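Local coordinates for protein methyltransferase (Streptococcus mutans, PDB 2B78) that is a putative S-adenosylmethionine-dependent methyltransferase, possibly acting on RNA, whose physiological substrate is not established, at residues D83-K86 with N87-H90; L197-R200 with Q201-E205. One frame throughout, in Å; residues are numbered along the deposited sequence.

Interaction 1: residues D83-K86 with N87-H90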
# COMPACT_ATOMS: atom_id res chain seq x y z
N ASP A 83 2.88 -11.78 17.35
CA ASP A 83 4.20 -12.06 17.89
C ASP A 83 5.34 -11.54 17.02
O ASP A 83 6.40 -11.22 17.53
CB ASP A 83 4.39 -13.56 18.11
CG ASP A 83 3.87 -14.01 19.46
OD1 ASP A 83 4.44 -13.57 20.49
OD2 ASP A 83 2.89 -14.78 19.50
N LYS A 84 5.12 -11.45 15.72
CA LYS A 84 6.17 -10.96 14.83
C LYS A 84 6.27 -9.44 14.87
O LYS A 84 7.24 -8.87 14.36
CB LYS A 84 5.90 -11.38 13.38
CG LYS A 84 5.53 -12.84 13.19
CD LYS A 84 5.35 -13.16 11.71
CE LYS A 84 4.74 -14.54 11.51
NZ LYS A 84 5.46 -15.60 12.24
N ARG A 85 5.29 -8.79 15.48
CA ARG A 85 5.26 -7.33 15.52
C ARG A 85 5.45 -6.65 16.88
O ARG A 85 5.16 -5.46 17.02
CB ARG A 85 3.95 -6.85 14.89
CG ARG A 85 3.77 -7.27 13.43
CD ARG A 85 2.40 -6.85 12.90
NE ARG A 85 2.30 -6.91 11.44
CZ ARG A 85 2.23 -8.03 10.73
NH1 ARG A 85 2.25 -9.22 11.33
NH2 ARG A 85 2.13 -7.96 9.40
N LYS A 86 5.96 -7.39 17.86
CA LYS A 86 6.17 -6.83 19.20
C LYS A 86 6.91 -5.49 19.24
O LYS A 86 6.57 -4.62 20.05
CB LYS A 86 6.92 -7.84 20.08
CG LYS A 86 6.08 -9.00 20.56
CD LYS A 86 6.92 -10.03 21.31
CE LYS A 86 7.94 -10.69 20.38
NZ LYS A 86 8.68 -11.79 21.07
N ASN A 87 7.92 -5.33 18.39
CA ASN A 87 8.68 -4.08 18.37
C ASN A 87 7.86 -2.89 17.91
O ASN A 87 8.09 -1.76 18.34
CB ASN A 87 9.92 -4.23 17.48
CG ASN A 87 10.93 -5.19 18.07
OD1 ASN A 87 11.04 -5.32 19.29
ND2 ASN A 87 11.69 -5.86 17.21
N PHE A 88 6.89 -3.14 17.02
CA PHE A 88 6.02 -2.07 16.54
C PHE A 88 5.11 -1.61 17.69
O PHE A 88 5.17 -0.44 18.11
CB PHE A 88 5.15 -2.58 15.39
CG PHE A 88 5.88 -2.68 14.07
CD1 PHE A 88 6.23 -1.53 13.37
CD2 PHE A 88 6.22 -3.92 13.54
CE1 PHE A 88 6.92 -1.61 12.15
CE2 PHE A 88 6.90 -4.01 12.32
CZ PHE A 88 7.25 -2.86 11.63
N ALA A 89 4.29 -2.53 18.19
CA ALA A 89 3.35 -2.24 19.28
C ALA A 89 4.06 -1.70 20.51
O ALA A 89 3.43 -1.17 21.43
CB ALA A 89 2.57 -3.50 19.64
N HIS A 90 5.38 -1.83 20.53
CA HIS A 90 6.19 -1.36 21.64
C HIS A 90 6.50 0.12 21.49
O HIS A 90 6.20 0.92 22.37
CB HIS A 90 7.50 -2.16 21.68
CG HIS A 90 8.41 -1.79 22.82
ND1 HIS A 90 9.72 -2.20 22.89
CD2 HIS A 90 8.18 -1.05 23.94
CE1 HIS A 90 10.27 -1.74 24.00
NE2 HIS A 90 9.36 -1.04 24.65

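Interaction 2: residues L197-R200 with Q201-E205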
# COMPACT_ATOMS: atom_id res chain seq x y z
N LEU A 197 0.25 3.92 4.74
CA LEU A 197 1.24 3.50 5.71
C LEU A 197 2.44 2.79 5.12
O LEU A 197 3.53 2.84 5.70
CB LEU A 197 0.59 2.61 6.78
CG LEU A 197 -0.54 3.26 7.61
CD1 LEU A 197 -1.09 2.24 8.59
CD2 LEU A 197 -0.02 4.47 8.36
N ASP A 198 2.27 2.12 3.98
CA ASP A 198 3.39 1.41 3.39
C ASP A 198 4.55 2.31 2.95
O ASP A 198 5.65 1.84 2.73
CB ASP A 198 2.93 0.52 2.21
CG ASP A 198 2.09 1.27 1.19
OD1 ASP A 198 2.44 2.41 0.83
OD2 ASP A 198 1.07 0.70 0.74
N GLN A 199 4.31 3.62 2.83
CA GLN A 199 5.39 4.53 2.43
C GLN A 199 6.12 5.18 3.61
O GLN A 199 6.85 6.17 3.44
CB GLN A 199 4.82 5.60 1.50
CG GLN A 199 4.09 5.00 0.32
CD GLN A 199 3.49 6.03 -0.61
OE1 GLN A 199 2.67 6.85 -0.19
NE2 GLN A 199 3.87 5.98 -1.88
N ARG A 200 5.94 4.59 4.79
CA ARG A 200 6.54 5.12 6.02
C ARG A 200 8.04 5.32 5.97
O ARG A 200 8.56 6.31 6.49
CB ARG A 200 6.23 4.19 7.19
CG ARG A 200 6.93 4.60 8.49
CD ARG A 200 6.47 3.75 9.67
NE ARG A 200 6.89 2.37 9.52
CZ ARG A 200 6.12 1.36 9.11
NH1 ARG A 200 4.85 1.56 8.81
NH2 ARG A 200 6.64 0.15 9.01
N GLN A 201 8.76 4.38 5.37
CA GLN A 201 10.21 4.51 5.34
C GLN A 201 10.67 5.55 4.33
O GLN A 201 11.76 6.09 4.45
CB GLN A 201 10.84 3.13 5.09
CG GLN A 201 10.32 2.10 6.12
CD GLN A 201 11.01 0.76 6.06
OE1 GLN A 201 11.68 0.43 5.08
NE2 GLN A 201 10.83 -0.04 7.10
N VAL A 202 9.84 5.86 3.34
CA VAL A 202 10.19 6.87 2.35
C VAL A 202 10.02 8.22 3.05
O VAL A 202 10.85 9.13 2.89
CB VAL A 202 9.28 6.83 1.11
CG1 VAL A 202 9.75 7.86 0.09
CG2 VAL A 202 9.31 5.43 0.48
N ARG A 203 8.94 8.36 3.81
CA ARG A 203 8.69 9.59 4.55
C ARG A 203 9.78 9.76 5.62
O ARG A 203 10.17 10.88 5.93
CB ARG A 203 7.30 9.59 5.20
CG ARG A 203 6.17 9.84 4.21
CD ARG A 203 4.82 10.01 4.90
NE ARG A 203 4.35 8.76 5.50
CZ ARG A 203 3.63 7.84 4.86
NH1 ARG A 203 3.29 8.03 3.59
NH2 ARG A 203 3.26 6.74 5.49
N ASN A 204 10.27 8.65 6.18
CA ASN A 204 11.33 8.73 7.18
C ASN A 204 12.59 9.37 6.59
O ASN A 204 13.27 10.15 7.25
CB ASN A 204 11.69 7.33 7.71
CG ASN A 204 12.69 7.38 8.86
OD1 ASN A 204 12.44 8.01 9.90
ND2 ASN A 204 13.82 6.70 8.68
N GLU A 205 12.91 9.01 5.34
CA GLU A 205 14.09 9.55 4.66
C GLU A 205 13.97 11.06 4.49
O GLU A 205 14.95 11.79 4.65
CB GLU A 205 14.26 8.91 3.28
CG GLU A 205 14.52 7.42 3.32
CD GLU A 205 15.89 7.09 3.87
OE1 GLU A 205 16.89 7.40 3.19
OE2 GLU A 205 15.97 6.52 4.98
O HOH W 1 8.09 2.51 3.45
O HOH W 2 3.11 9.85 1.45
O HOH W 3 9.58 1.13 9.44

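Interaction 1: residues D83-K86 with N87-H90
Arg85 and Phe88 meet where helix 71-83 gives way to the short helix 86-90, and both the backbone and the side chain of the arginine take part. Its carbonyl O receives the amide of Ala89, with Ala89 N 3.3 Å from Arg85 O and the N-H nearly straight at 160°. The same oxygen takes a second, weak bond from the preceding amide, Phe88 N to Arg85 O at 2.9 Å, where the N-H is bent to 130°. Two amides thus share one carbonyl at the opening of a weakly bonded helical turn, a worked case of how a short helix starts two residues after another ends. On the side-chain level, the aliphatic base of the arginine does the touching, obliquely to the ring: CD2 of Phe88 lies 3.9 Å from Arg85 CB. Both residues carry their CG beside the backbone N, and from CG to NE the arginine is extended, which takes its charged end away from the first turn of the helix. There the guanidinium is tied down by several groups: Arg85 NH1 bonds the carbonyl of Ser81, NE that of Arg98 and NH2 that of Asp365, while Asp105 adds a salt bridge to NH2. This buried charge is therefore gripped along all three nitrogens, pinning the link between the helices to strand 96-101 and to the loop around Asp365. The Phe88 ring lies against Tyr97 of that strand, their planes about 20° apart, and also touches Ser364 and Asp365.

Interaction 2: residues L197-R200 with Q201-E205
Arg203 folds back over the start of its own helix, laying one face of its guanidinium on the Gln199-Arg200 peptide, with Gln199 C 3.7 Å above the plane and offset toward the rim. The chi3 bend (-69°) allows this, and Leu197 CA comes up at the guanidinium edge. Arg203 NH1 is 3.6 Å from Gln199 CB; the amide of Gln199 is turned 74° from the guanidinium, and water 2 links them, accepting from Arg203 NH1 at 2.8 Å and donating only weakly to Gln199 OE1. At the N-cap, Gln199 O receives Arg203 N at 3.0 Å, nearly straight, plus a weaker bond from Val202 N. Arg200 holds CG anti to its backbone N (chi1 175°), which keeps CG close to Gln201 N, before the chain bends at chi3; water 3 joins Arg200 NE (3.0 Å) to Gln201 NE2 (2.9 Å). The polar ends have firmer partners outside: salt bridges from Arg203 NE to Glu178 and Arg200 NH2 to Asp365, and a hydrogen bond from Gln199 NE2 to Asp292. Helix 200-210 thus begins between helix 225-232, where Phe226 touches Gln199, Val202 and Arg203, strand 174-178, which meets Leu197 and Arg200, and strand 355-360, whose Gln360 meets Val202.

How the interactions relate
Interaction 1 precedes interaction 2 along the chain, and their centres lie about 18 Å apart. The first opens helix 86-90, a surface turn next to the sheet containing strand 96-101, whereas the second opens helix 200-210 and is buried in the methyltransferase family region. They meet directly: Phe88 CE1 packs 3.6 Å from Arg200 NH2. Asp365 joins them again, its backbone O bonding Arg85 and its carboxylate Arg200, so a single residue in the loop after strand 355-360 contacts both helix starts. The side chain of Gln199 is about 11 Å from that of Asp242, which binds S-adenosyl-L-homocysteine in another structure of this protein; no ligand is bound here. Interaction 1 lies away from that cofactor site.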